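Local structure of SAM-dependent methyltransferase (Pyrococcus horikoshii, 1WZN) at residues I116-R125 / L207-L218. The protein probably transfers a methyl group from S-adenosyl-L-methionine to an acceptor, and binds the product S-adenosyl-L-homocysteine. Numbering follows the deposited sequence.
With MG (magnesium ion), chain E.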
ATOM      1  N   ILE A 116      -0.136 -29.062   9.691  1.00 18.60           N
ATOM      2  CA  ILE A 116       0.802 -29.713   8.776  1.00 19.03           C
ATOM      3  C   ILE A 116       1.946 -28.772   8.430  1.00 18.88           C
ATOM      4  O   ILE A 116       3.011 -29.220   8.005  1.00 18.64           O
ATOM      5  CB  ILE A 116       0.158 -30.181   7.440  1.00 19.44           C
ATOM      6  CG1 ILE A 116      -0.479 -29.002   6.709  1.00 20.46           C
ATOM      7  CG2 ILE A 116      -0.834 -31.302   7.702  1.00 19.40           C
ATOM      8  CD1 ILE A 116      -0.948 -29.356   5.308  1.00 23.92           C
ATOM      9  N   MET A 117       1.735 -27.471   8.628  1.00 18.89           N
ATOM     10  CA  MET A 117       2.765 -26.483   8.313  1.00 19.56           C
ATOM     11  C   MET A 117       4.009 -26.588   9.189  1.00 19.73           C
ATOM     12  O   MET A 117       5.059 -26.047   8.846  1.00 18.56           O
ATOM     13  CB  MET A 117       2.185 -25.067   8.396  1.00 21.13           C
ATOM     14  CG  MET A 117       1.176 -24.764   7.297  1.00 24.08           C
ATOM     15  SD  MET A 117       0.522 -23.081   7.350  1.00 28.74           S
ATOM     16  CE  MET A 117       1.931 -22.142   6.742  1.00 29.73           C
ATOM     17  N   TYR A 118       3.904 -27.283  10.319  1.00 18.54           N
ATOM     18  CA  TYR A 118       5.059 -27.444  11.196  1.00 18.97           C
ATOM     19  C   TYR A 118       6.029 -28.483  10.648  1.00 20.43           C
ATOM     20  O   TYR A 118       7.156 -28.592  11.124  1.00 20.31           O
ATOM     21  CB  TYR A 118       4.618 -27.863  12.608  1.00 19.52           C
ATOM     22  CG  TYR A 118       4.232 -26.703  13.490  1.00 21.94           C
ATOM     23  CD1 TYR A 118       5.203 -25.957  14.160  1.00 24.34           C
ATOM     24  CD2 TYR A 118       2.905 -26.299  13.595  1.00 23.53           C
ATOM     25  CE1 TYR A 118       4.855 -24.830  14.907  1.00 23.76           C
ATOM     26  CE2 TYR A 118       2.550 -25.174  14.334  1.00 25.19           C
ATOM     27  CZ  TYR A 118       3.530 -24.444  14.982  1.00 26.00           C
ATOM     28  OH  TYR A 118       3.179 -23.312  15.685  1.00 28.87           O
ATOM     29  N   PHE A 119       5.602 -29.224   9.628  1.00 19.12           N
ATOM     30  CA  PHE A 119       6.430 -30.292   9.068  1.00 20.51           C
ATOM     31  C   PHE A 119       6.945 -30.047   7.659  1.00 21.18           C
ATOM     32  O   PHE A 119       6.187 -29.610   6.792  1.00 20.68           O
ATOM     33  CB  PHE A 119       5.621 -31.592   9.084  1.00 19.86           C
ATOM     34  CG  PHE A 119       5.026 -31.903  10.422  1.00 20.38           C
ATOM     35  CD1 PHE A 119       5.824 -32.366  11.456  1.00 20.34           C
ATOM     36  CD2 PHE A 119       3.672 -31.680  10.666  1.00 20.76           C
ATOM     37  CE1 PHE A 119       5.283 -32.605  12.722  1.00 23.16           C
ATOM     38  CE2 PHE A 119       3.123 -31.914  11.927  1.00 20.44           C
ATOM     39  CZ  PHE A 119       3.930 -32.376  12.954  1.00 20.93           C
ATOM     40  N   ASP A 120       8.230 -30.331   7.427  1.00 21.35           N
ATOM     41  CA  ASP A 120       8.787 -30.158   6.087  1.00 22.13           C
ATOM     42  C   ASP A 120       8.352 -31.352   5.242  1.00 23.54           C
ATOM     43  O   ASP A 120       7.664 -32.243   5.743  1.00 20.96           O
ATOM     44  CB  ASP A 120      10.327 -30.021   6.097  1.00 22.38           C
ATOM     45  CG  ASP A 120      11.048 -31.193   6.766  1.00 25.67           C
ATOM     46  OD1 ASP A 120      10.531 -32.334   6.790  1.00 21.62           O
ATOM     47  OD2 ASP A 120      12.174 -30.962   7.255  1.00 28.47           O
ATOM     48  N   GLU A 121       8.747 -31.378   3.973  1.00 23.09           N
ATOM     49  CA  GLU A 121       8.329 -32.457   3.082  1.00 24.56           C
ATOM     50  C   GLU A 121       8.585 -33.868   3.608  1.00 23.45           C
ATOM     51  O   GLU A 121       7.686 -34.710   3.592  1.00 23.10           O
ATOM     52  CB  GLU A 121       8.988 -32.308   1.707  1.00 27.69           C
ATOM     53  CG  GLU A 121       8.372 -33.212   0.653  1.00 28.52           C
ATOM     54  CD  GLU A 121       9.031 -33.078  -0.709  1.00 32.36           C
ATOM     55  OE1 GLU A 121      10.218 -33.447  -0.842  1.00 33.56           O
ATOM     56  OE2 GLU A 121       8.361 -32.601  -1.646  1.00 33.36           O
ATOM     57  N   GLU A 122       9.805 -34.127   4.065  1.00 21.89           N
ATOM     58  CA  GLU A 122      10.166 -35.447   4.571  1.00 24.16           C
ATOM     59  C   GLU A 122       9.316 -35.858   5.781  1.00 23.65           C
ATOM     60  O   GLU A 122       8.823 -36.985   5.850  1.00 21.38           O
ATOM     61  CB  GLU A 122      11.651 -35.469   4.942  1.00 27.75           C
ATOM     62  CG  GLU A 122      12.619 -35.203   3.770  1.00 34.22           C
ATOM     63  CD  GLU A 122      12.403 -33.851   3.080  1.00 38.19           C
ATOM     64  OE1 GLU A 122      12.254 -32.824   3.785  1.00 34.98           O
ATOM     65  OE2 GLU A 122      12.401 -33.815   1.825  1.00 40.08           O
ATOM     66  N   ASP A 123       9.153 -34.947   6.734  1.00 22.01           N
ATOM     67  CA  ASP A 123       8.360 -35.244   7.922  1.00 22.73           C
ATOM     68  C   ASP A 123       6.880 -35.376   7.591  1.00 20.22           C
ATOM     69  O   ASP A 123       6.162 -36.138   8.235  1.00 19.09           O
ATOM     70  CB  ASP A 123       8.562 -34.169   8.997  1.00 22.58           C
ATOM     71  CG  ASP A 123       9.887 -34.313   9.721  1.00 26.07           C
ATOM     72  OD1 ASP A 123      10.507 -35.392   9.618  1.00 27.75           O
ATOM     73  OD2 ASP A 123      10.306 -33.360  10.409  1.00 28.59           O
ATOM     74  N   LEU A 124       6.415 -34.636   6.588  1.00 20.65           N
ATOM     75  CA  LEU A 124       5.012 -34.713   6.209  1.00 21.18           C
ATOM     76  C   LEU A 124       4.734 -36.087   5.596  1.00 23.13           C
ATOM     77  O   LEU A 124       3.686 -36.689   5.849  1.00 21.01           O
ATOM     78  CB  LEU A 124       4.653 -33.589   5.223  1.00 21.24           C
ATOM     79  CG  LEU A 124       3.164 -33.296   5.016  1.00 22.90           C
ATOM     80  CD1 LEU A 124       2.479 -33.049   6.365  1.00 22.21           C
ATOM     81  CD2 LEU A 124       3.003 -32.085   4.106  1.00 20.94           C
ATOM     82  N   ARG A 125       5.673 -36.598   4.799  1.00 21.70           N
ATOM     83  CA  ARG A 125       5.485 -37.920   4.203  1.00 23.03           C
ATOM     84  C   ARG A 125       5.463 -38.961   5.316  1.00 22.70           C
ATOM     85  O   ARG A 125       4.680 -39.913   5.275  1.00 22.38           O
ATOM     86  CB  ARG A 125       6.614 -38.265   3.228  1.00 26.01           C
ATOM     87  CG  ARG A 125       6.639 -37.448   1.946  1.00 31.70           C
ATOM     88  CD  ARG A 125       7.580 -38.086   0.934  1.00 36.33           C
ATOM     89  NE  ARG A 125       7.565 -37.393  -0.352  1.00 42.78           N
ATOM     90  CZ  ARG A 125       8.023 -37.914  -1.487  1.00 44.15           C
ATOM     91  NH1 ARG A 125       8.531 -39.139  -1.498  1.00 45.09           N
ATOM     92  NH2 ARG A 125       7.979 -37.212  -2.610  1.00 45.13           N
ATOM     93  N   LEU A 207       7.651 -22.241   9.811  1.00 20.37           N
ATOM     94  CA  LEU A 207       6.575 -22.999   9.189  1.00 20.71           C
ATOM     95  C   LEU A 207       6.883 -23.290   7.731  1.00 21.79           C
ATOM     96  O   LEU A 207       7.726 -22.633   7.121  1.00 21.15           O
ATOM     97  CB  LEU A 207       5.255 -22.231   9.306  1.00 20.25           C
ATOM     98  CG  LEU A 207       4.824 -21.946  10.749  1.00 21.49           C
ATOM     99  CD1 LEU A 207       3.550 -21.120  10.746  1.00 24.44           C
ATOM    100  CD2 LEU A 207       4.613 -23.260  11.497  1.00 21.17           C
ATOM    101  N   ASN A 208       6.181 -24.272   7.180  1.00 20.26           N
ATOM    102  CA  ASN A 208       6.373 -24.693   5.798  1.00 21.20           C
ATOM    103  C   ASN A 208       5.159 -24.338   4.952  1.00 21.98           C
ATOM    104  O   ASN A 208       4.019 -24.534   5.375  1.00 23.37           O
ATOM    105  CB  ASN A 208       6.619 -26.200   5.776  1.00 20.82           C
ATOM    106  CG  ASN A 208       7.879 -26.585   6.520  1.00 20.24           C
ATOM    107  OD1 ASN A 208       8.974 -26.556   5.961  1.00 20.70           O
ATOM    108  ND2 ASN A 208       7.733 -26.923   7.797  1.00 21.01           N
ATOM    109  N   ILE A 209       5.413 -23.820   3.756  1.00 21.70           N
ATOM    110  CA  ILE A 209       4.355 -23.410   2.839  1.00 21.07           C
ATOM    111  C   ILE A 209       4.063 -24.483   1.793  1.00 21.63           C
ATOM    112  O   ILE A 209       4.965 -24.929   1.079  1.00 20.33           O
ATOM    113  CB  ILE A 209       4.749 -22.114   2.106  1.00 24.01           C
ATOM    114  CG1 ILE A 209       5.125 -21.038   3.127  1.00 25.66           C
ATOM    115  CG2 ILE A 209       3.596 -21.646   1.223  1.00 24.08           C
ATOM    116  CD1 ILE A 209       5.750 -19.792   2.505  1.00 27.74           C
ATOM    117  N   TYR A 210       2.792 -24.869   1.698  1.00 21.97           N
ATOM    118  CA  TYR A 210       2.345 -25.892   0.759  1.00 23.42           C
ATOM    119  C   TYR A 210       1.116 -25.433  -0.016  1.00 24.08           C
ATOM    120  O   TYR A 210       0.283 -24.699   0.515  1.00 25.11           O
ATOM    121  CB  TYR A 210       1.951 -27.166   1.508  1.00 23.03           C
ATOM    122  CG  TYR A 210       3.069 -27.884   2.223  1.00 20.84           C
ATOM    123  CD1 TYR A 210       4.006 -28.634   1.517  1.00 21.69           C
ATOM    124  CD2 TYR A 210       3.162 -27.850   3.614  1.00 22.30           C
ATOM    125  CE1 TYR A 210       5.006 -29.341   2.178  1.00 19.28           C
ATOM    126  CE2 TYR A 210       4.158 -28.547   4.285  1.00 19.60           C
ATOM    127  CZ  TYR A 210       5.076 -29.292   3.559  1.00 20.88           C
ATOM    128  OH  TYR A 210       6.067 -29.974   4.220  1.00 20.50           O
ATOM    129  N   THR A 211       0.999 -25.881  -1.261  1.00 23.42           N
ATOM    130  CA  THR A 211      -0.168 -25.557  -2.071  1.00 23.32           C
ATOM    131  C   THR A 211      -1.087 -26.762  -1.936  1.00 22.01           C
ATOM    132  O   THR A 211      -0.656 -27.825  -1.488  1.00 21.48           O
ATOM    133  CB  THR A 211       0.181 -25.399  -3.553  1.00 24.33           C
ATOM    134  OG1 THR A 211       0.720 -26.633  -4.046  1.00 24.68           O
ATOM    135  CG2 THR A 211       1.194 -24.267  -3.745  1.00 23.53           C
ATOM    136  N   PRO A 212      -2.362 -26.615  -2.310  1.00 22.34           N
ATOM    137  CA  PRO A 212      -3.293 -27.743  -2.207  1.00 24.24           C
ATOM    138  C   PRO A 212      -2.824 -28.927  -3.050  1.00 25.55           C
ATOM    139  O   PRO A 212      -2.894 -30.077  -2.618  1.00 25.61           O
ATOM    140  CB  PRO A 212      -4.602 -27.152  -2.718  1.00 23.30           C
ATOM    141  CG  PRO A 212      -4.506 -25.729  -2.269  1.00 24.52           C
ATOM    142  CD  PRO A 212      -3.085 -25.369  -2.623  1.00 21.04           C
ATOM    143  N   ARG A 213      -2.339 -28.637  -4.251  1.00 25.75           N
ATOM    144  CA  ARG A 213      -1.868 -29.693  -5.138  1.00 26.65           C
ATOM    145  C   ARG A 213      -0.668 -30.426  -4.546  1.00 24.12           C
ATOM    146  O   ARG A 213      -0.543 -31.641  -4.699  1.00 24.71           O
ATOM    147  CB  ARG A 213      -1.514 -29.111  -6.507  1.00 29.79           C
ATOM    148  CG  ARG A 213      -1.104 -30.154  -7.540  1.00 33.21           C
ATOM    149  CD  ARG A 213      -1.005 -29.508  -8.908  1.00 35.95           C
ATOM    150  NE  ARG A 213      -2.289 -28.934  -9.298  1.00 36.32           N
ATOM    151  CZ  ARG A 213      -2.429 -27.859 -10.067  1.00 35.52           C
ATOM    152  NH1 ARG A 213      -1.360 -27.228 -10.536  1.00 33.25           N
ATOM    153  NH2 ARG A 213      -3.641 -27.413 -10.357  1.00 35.38           N
ATOM    154  N   GLU A 214       0.208 -29.691  -3.868  1.00 23.44           N
ATOM    155  CA  GLU A 214       1.384 -30.291  -3.239  1.00 23.99           C
ATOM    156  C   GLU A 214       0.967 -31.310  -2.191  1.00 24.57           C
ATOM    157  O   GLU A 214       1.472 -32.430  -2.157  1.00 22.88           O
ATOM    158  CB  GLU A 214       2.229 -29.236  -2.537  1.00 25.65           C
ATOM    159  CG  GLU A 214       3.159 -28.446  -3.408  1.00 30.18           C
ATOM    160  CD  GLU A 214       3.891 -27.400  -2.601  1.00 28.97           C
ATOM    161  OE1 GLU A 214       4.886 -26.853  -3.088  1.00 34.60           O
ATOM    162  OE2 GLU A 214       3.464 -27.123  -1.466  1.00 32.78           O
ATOM    163  N   VAL A 215       0.057 -30.903  -1.315  1.00 24.07           N
ATOM    164  CA  VAL A 215      -0.405 -31.802  -0.270  1.00 25.37           C
ATOM    165  C   VAL A 215      -1.059 -33.039  -0.879  1.00 24.92           C
ATOM    166  O   VAL A 215      -0.825 -34.153  -0.413  1.00 27.69           O
ATOM    167  CB  VAL A 215      -1.394 -31.099   0.674  1.00 24.25           C
ATOM    168  CG1 VAL A 215      -1.785 -32.046   1.812  1.00 26.16           C
ATOM    169  CG2 VAL A 215      -0.746 -29.841   1.251  1.00 22.35           C
ATOM    170  N   ARG A 216      -1.867 -32.850  -1.919  1.00 25.62           N
ATOM    171  CA  ARG A 216      -2.520 -33.984  -2.567  1.00 26.97           C
ATOM    172  C   ARG A 216      -1.490 -34.954  -3.143  1.00 27.04           C
ATOM    173  O   ARG A 216      -1.605 -36.170  -2.965  1.00 26.77           O
ATOM    174  CB  ARG A 216      -3.474 -33.519  -3.674  1.00 29.17           C
ATOM    175  CG  ARG A 216      -4.039 -34.677  -4.493  1.00 34.25           C
ATOM    176  CD  ARG A 216      -5.170 -34.265  -5.428  1.00 38.03           C
ATOM    177  NE  ARG A 216      -4.754 -33.300  -6.440  1.00 42.73           N
ATOM    178  CZ  ARG A 216      -3.792 -33.508  -7.333  1.00 44.49           C
ATOM    179  NH1 ARG A 216      -3.127 -34.656  -7.352  1.00 46.67           N
ATOM    180  NH2 ARG A 216      -3.496 -32.563  -8.211  1.00 45.28           N
ATOM    181  N   LEU A 217      -0.480 -34.419  -3.825  1.00 25.69           N
ATOM    182  CA  LEU A 217       0.571 -35.248  -4.414  1.00 24.30           C
ATOM    183  C   LEU A 217       1.327 -36.022  -3.341  1.00 24.90           C
ATOM    184  O   LEU A 217       1.725 -37.169  -3.550  1.00 24.37           O
ATOM    185  CB  LEU A 217       1.567 -34.383  -5.196  1.00 25.01           C
ATOM    186  CG  LEU A 217       1.081 -33.709  -6.478  1.00 25.52           C
ATOM    187  CD1 LEU A 217       2.161 -32.763  -6.984  1.00 24.70           C
ATOM    188  CD2 LEU A 217       0.747 -34.767  -7.529  1.00 29.05           C
ATOM    189  N   LEU A 218       1.539 -35.392  -2.191  1.00 22.53           N
ATOM    190  CA  LEU A 218       2.248 -36.058  -1.109  1.00 24.23           C
ATOM    191  C   LEU A 218       1.352 -37.089  -0.424  1.00 22.96           C
ATOM    192  O   LEU A 218       1.827 -38.130   0.017  1.00 26.59           O
ATOM    193  CB  LEU A 218       2.744 -35.025  -0.092  1.00 22.52           C
ATOM    194  CG  LEU A 218       3.836 -34.081  -0.611  1.00 24.23           C
ATOM    195  CD1 LEU A 218       3.997 -32.897   0.330  1.00 24.94           C
ATOM    196  CD2 LEU A 218       5.141 -34.846  -0.750  1.00 24.84           C
TER
HETATM  197 MG    MG E1007      14.016 -32.451   7.418  1.00 49.53          MG
HETATM  198  O   HOH W   1      12.561 -33.763   7.793  1.00 32.58           O
HETATM  199  O   HOH W   2      14.258 -32.805   5.363  1.00 41.93           O
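Asn208 sets its CG anti to its own carbonyl carbon, chi1 -63°, and this turns the amide back over the carbonyl of Met117. That oxygen takes two bonds from one residue. Asn208 N reaches Met117 O at 2.7 Å. Asn208 ND2 reaches Met117 O at 3.0 Å from above the carbonyl plane. The other end of the amide, OD1, accepts from Lys182. Replacing Asn208 by alanine removes the amide, and Met117 O would probably lose the second of these two bonds, while Lys182 would lose this acceptor.

Next door, Leu207 lays CD2 over the centre of the Tyr118 ring, 3.6 Å above its plane. The hydroxyl of Tyr118 bonds Tyr5 and Asp205. Tyr210 has Phe119 O at its ring edge. Its OH donates to that oxygen, although the hydroxyl position is less sure. Leu124 comes from the opposite direction and places CD2 on one ring face, 3.5 Å from Tyr210 CZ. Further along, the Leu218 and Arg125 side chains cross at about a right angle, with Leu218 CD2 at the edge of the guanidinium, 3.5 Å from Arg125 NE.

Asp120 N-caps helix 121-134 through OD1, while its OD2 binds magnesium at 2.4 Å. Phe119 touches S-adenosyl-L-homocysteine. The contact thus joins the 3-10 turn and helix start that follow strand 106-111, on the side of the bound S-adenosyl-L-homocysteine, to the end of the separate antiparallel sheet, where the chain returns to the Rossmann-like fold of class I methyltransferases.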